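Local coordinates for protein putative peptidase (Parabacteroides merdae, PDB 4L8K) that is a putative serine peptidase of family S41, in the ClpP/crotonase clan, and probably hydrolyses peptide bonds, at residues Glu175-Gly180 with Val229-Leu234. Residues are numbered along the deposited sequence; the frame is centred on the assembly and turned at random.
Sequences ERILTG and VNVMRL
Thr179 and Val231 meet where strand 177-182, the middle member of a small three-stranded antiparallel sheet, runs past the C-terminal part of helix 224-232 in the S41 peptidase domain. That helix packs against the main mixed sheet: Met232, on the side turned away from Thr179, reaches Val215 and Val238, so the helix lies between the two sheets. The tight part of the contact is apolar. Thr179 CB sits 3.8 Å from Val231 CG2, and its methyl CG2 touches both branches of the valine. With chi1 at 69°, Thr179 CG2 is anti to the carbonyl carbon and meets Val231, while OG1 hydrogen-bonds to Val199 O of the next strand and to a bound methylpentanediol, probably from the crystallisation liquor. Leu234 lays CD1 3.6 Å from the carbonyl oxygens of both Leu178 and Thr179. Toward the solvent the packing is looser: the same Leu234 CD1 stands 4.1 Å from Ile177 CD1, which is 4.4 Å from Val231 CG1, and Ile177 and Leu234 are both partly exposed.

At Asn230, which is buried, a single water takes part in the link. It donates to Thr179 O at 2.7 Å and to Asn230 OD1, bridging strand and helix. CG of Asn230 is anti to its backbone N (chi1 -179°), which swings the amide toward the strand. Replacing Asn230 by a leucine would probably leave this water without its second acceptor and take from the Arg233 guanidinium the side-chain oxygen that accepts from two of its nitrogens, leaving it freer to turn. That oxygen is gripped side-on: Arg233 NE and NH2 both donate to Asn230 OD1, which lies only 2° out of the guanidinium plane, the NH2 bond being 2.9 Å long.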
ATOM      1  N   GLU A 175      13.589  -9.185 -17.522  1.00 29.06           N
ATOM      2  CA  GLU A 175      13.003  -8.853 -18.817  1.00 28.72           C
ATOM      3  C   GLU A 175      11.748  -8.038 -18.617  1.00 30.82           C
ATOM      4  O   GLU A 175      11.214  -8.003 -17.503  1.00 31.03           O
ATOM      5  CB  GLU A 175      12.671 -10.159 -19.589  1.00 30.99           C
ATOM      6  CG  GLU A 175      11.661 -11.044 -18.871  1.00 46.52           C
ATOM      7  CD  GLU A 175      11.255 -12.360 -19.499  1.00 81.21           C
ATOM      8  OE1 GLU A 175      11.819 -12.734 -20.555  1.00 83.78           O
ATOM      9  OE2 GLU A 175      10.374 -13.029 -18.915  1.00 84.74           O
ATOM     10  N   ARG A 176      11.253  -7.414 -19.697  1.00 27.24           N
ATOM     11  CA  ARG A 176       9.997  -6.664 -19.720  1.00 26.93           C
ATOM     12  C   ARG A 176       8.866  -7.617 -19.307  1.00 31.39           C
ATOM     13  O   ARG A 176       8.864  -8.776 -19.717  1.00 31.89           O
ATOM     14  CB  ARG A 176       9.765  -6.050 -21.125  1.00 28.08           C
ATOM     15  CG  ARG A 176       8.468  -5.222 -21.268  1.00 36.89           C
ATOM     16  CD  ARG A 176       8.500  -4.444 -22.566  1.00 37.15           C
ATOM     17  NE  ARG A 176       7.211  -3.856 -22.944  1.00 34.70           N
ATOM     18  CZ  ARG A 176       6.785  -2.652 -22.566  1.00 51.08           C
ATOM     19  NH1 ARG A 176       7.516  -1.906 -21.739  1.00 41.76           N
ATOM     20  NH2 ARG A 176       5.609  -2.200 -22.976  1.00 35.88           N
ATOM     21  N   ILE A 177       7.969  -7.161 -18.429  1.00 28.76           N
ATOM     22  CA  ILE A 177       6.866  -7.986 -17.922  1.00 28.06           C
ATOM     23  C   ILE A 177       5.582  -7.200 -17.823  1.00 30.95           C
ATOM     24  O   ILE A 177       5.603  -5.979 -17.655  1.00 30.10           O
ATOM     25  CB  ILE A 177       7.182  -8.593 -16.506  1.00 30.03           C
ATOM     26  CG1 ILE A 177       7.502  -7.496 -15.442  1.00 29.73           C
ATOM     27  CG2 ILE A 177       8.226  -9.708 -16.567  1.00 29.46           C
ATOM     28  CD1 ILE A 177       7.063  -7.832 -13.945  1.00 33.05           C
ATOM     29  N   LEU A 178       4.461  -7.931 -17.856  1.00 26.52           N
ATOM     30  CA  LEU A 178       3.139  -7.425 -17.573  1.00 25.53           C
ATOM     31  C   LEU A 178       3.073  -7.305 -16.051  1.00 26.33           C
ATOM     32  O   LEU A 178       3.385  -8.280 -15.379  1.00 24.88           O
ATOM     33  CB  LEU A 178       2.089  -8.415 -18.141  1.00 26.70           C
ATOM     34  CG  LEU A 178       0.620  -8.141 -17.763  1.00 30.68           C
ATOM     35  CD1 LEU A 178       0.099  -6.897 -18.452  1.00 31.07           C
ATOM     36  CD2 LEU A 178      -0.254  -9.350 -18.066  1.00 29.95           C
ATOM     37  N   THR A 179       2.732  -6.120 -15.500  1.00 23.71           N
ATOM     38  CA  THR A 179       2.691  -5.919 -14.038  1.00 22.74           C
ATOM     39  C   THR A 179       1.271  -6.048 -13.487  1.00 26.36           C
ATOM     40  O   THR A 179       1.072  -6.286 -12.296  1.00 25.40           O
ATOM     41  CB  THR A 179       3.298  -4.557 -13.648  1.00 24.95           C
ATOM     42  OG1 THR A 179       2.447  -3.494 -14.086  1.00 28.04           O
ATOM     43  CG2 THR A 179       4.714  -4.373 -14.161  1.00 12.28           C
ATOM     44  N   GLY A 180       0.301  -5.897 -14.373  1.00 23.11           N
ATOM     45  CA  GLY A 180      -1.107  -5.965 -14.040  1.00 21.27           C
ATOM     46  C   GLY A 180      -1.901  -5.113 -14.990  1.00 24.36           C
ATOM     47  O   GLY A 180      -1.463  -4.858 -16.123  1.00 21.22           O
ATOM     48  N   VAL A 229       4.464  -3.624  -4.195  1.00 19.35           N
ATOM     49  CA  VAL A 229       4.394  -4.989  -3.679  1.00 19.82           C
ATOM     50  C   VAL A 229       3.808  -5.908  -4.773  1.00 23.40           C
ATOM     51  O   VAL A 229       4.349  -6.982  -5.023  1.00 22.24           O
ATOM     52  CB  VAL A 229       3.595  -5.038  -2.347  1.00 22.91           C
ATOM     53  CG1 VAL A 229       3.228  -6.477  -1.965  1.00 22.45           C
ATOM     54  CG2 VAL A 229       4.410  -4.388  -1.220  1.00 22.08           C
ATOM     55  N   ASN A 230       2.755  -5.441  -5.457  1.00 20.36           N
ATOM     56  CA  ASN A 230       2.107  -6.171  -6.530  1.00 21.18           C
ATOM     57  C   ASN A 230       3.106  -6.576  -7.638  1.00 25.93           C
ATOM     58  O   ASN A 230       3.024  -7.692  -8.146  1.00 25.61           O
ATOM     59  CB  ASN A 230       0.984  -5.347  -7.127  1.00 22.58           C
ATOM     60  CG  ASN A 230       0.220  -6.039  -8.243  1.00 41.04           C
ATOM     61  OD1 ASN A 230      -0.123  -7.216  -8.181  1.00 31.22           O
ATOM     62  ND2 ASN A 230      -0.046  -5.321  -9.300  1.00 41.73           N
ATOM     63  N   VAL A 231       4.019  -5.672  -8.011  1.00 21.74           N
ATOM     64  CA  VAL A 231       5.003  -5.950  -9.056  1.00 22.54           C
ATOM     65  C   VAL A 231       6.076  -6.903  -8.514  1.00 22.91           C
ATOM     66  O   VAL A 231       6.440  -7.862  -9.193  1.00 23.40           O
ATOM     67  CB  VAL A 231       5.626  -4.636  -9.625  1.00 28.15           C
ATOM     68  CG1 VAL A 231       6.692  -4.933 -10.690  1.00 29.03           C
ATOM     69  CG2 VAL A 231       4.544  -3.715 -10.188  1.00 28.25           C
HETATM   70  N   MSE A 232       6.561  -6.649  -7.289  1.00 16.99           N
HETATM   71  CA  MSE A 232       7.645  -7.414  -6.682  1.00 15.02           C
HETATM   72  C   MSE A 232       7.283  -8.889  -6.507  1.00 20.22           C
HETATM   73  O   MSE A 232       8.124  -9.729  -6.827  1.00 20.18           O
HETATM   74  CB  MSE A 232       8.087  -6.788  -5.345  1.00 14.76           C
HETATM   75  CG  MSE A 232       8.737  -5.404  -5.531  1.00 17.96           C
HETATM   76 SE   MSE A 232      10.477  -5.433  -6.428  0.75 21.11          SE
HETATM   77  CE  MSE A 232      11.477  -6.175  -5.017  1.00 15.65           C
ATOM     78  N   ARG A 233       6.027  -9.211  -6.104  1.00 16.12           N
ATOM     79  CA  ARG A 233       5.606 -10.602  -5.904  1.00 17.13           C
ATOM     80  C   ARG A 233       5.484 -11.392  -7.209  1.00 24.46           C
ATOM     81  O   ARG A 233       5.253 -12.608  -7.149  1.00 25.84           O
ATOM     82  CB  ARG A 233       4.300 -10.713  -5.080  1.00 21.57           C
ATOM     83  CG  ARG A 233       3.121  -9.872  -5.545  1.00 28.46           C
ATOM     84  CD  ARG A 233       2.374 -10.466  -6.708  1.00 30.45           C
ATOM     85  NE  ARG A 233       1.107  -9.760  -6.906  1.00 32.39           N
ATOM     86  CZ  ARG A 233      -0.036 -10.154  -6.374  1.00 34.90           C
ATOM     87  NH1 ARG A 233      -0.085 -11.252  -5.636  1.00 21.48           N
ATOM     88  NH2 ARG A 233      -1.146  -9.460  -6.588  1.00 33.70           N
ATOM     89  N   LEU A 234       5.633 -10.735  -8.386  1.00 21.08           N
ATOM     90  CA  LEU A 234       5.607 -11.439  -9.676  1.00 20.87           C
ATOM     91  C   LEU A 234       6.973 -11.990 -10.025  1.00 25.59           C
ATOM     92  O   LEU A 234       7.097 -12.759 -10.968  1.00 28.60           O
ATOM     93  CB  LEU A 234       5.176 -10.481 -10.822  1.00 21.38           C
ATOM     94  CG  LEU A 234       3.837  -9.738 -10.708  1.00 24.79           C
ATOM     95  CD1 LEU A 234       3.702  -8.740 -11.833  1.00 24.43           C
ATOM     96  CD2 LEU A 234       2.665 -10.710 -10.720  1.00 25.05           C
TER
HETATM   97  O   HOH W   1       0.079  -8.288 -10.762  1.00 31.67           O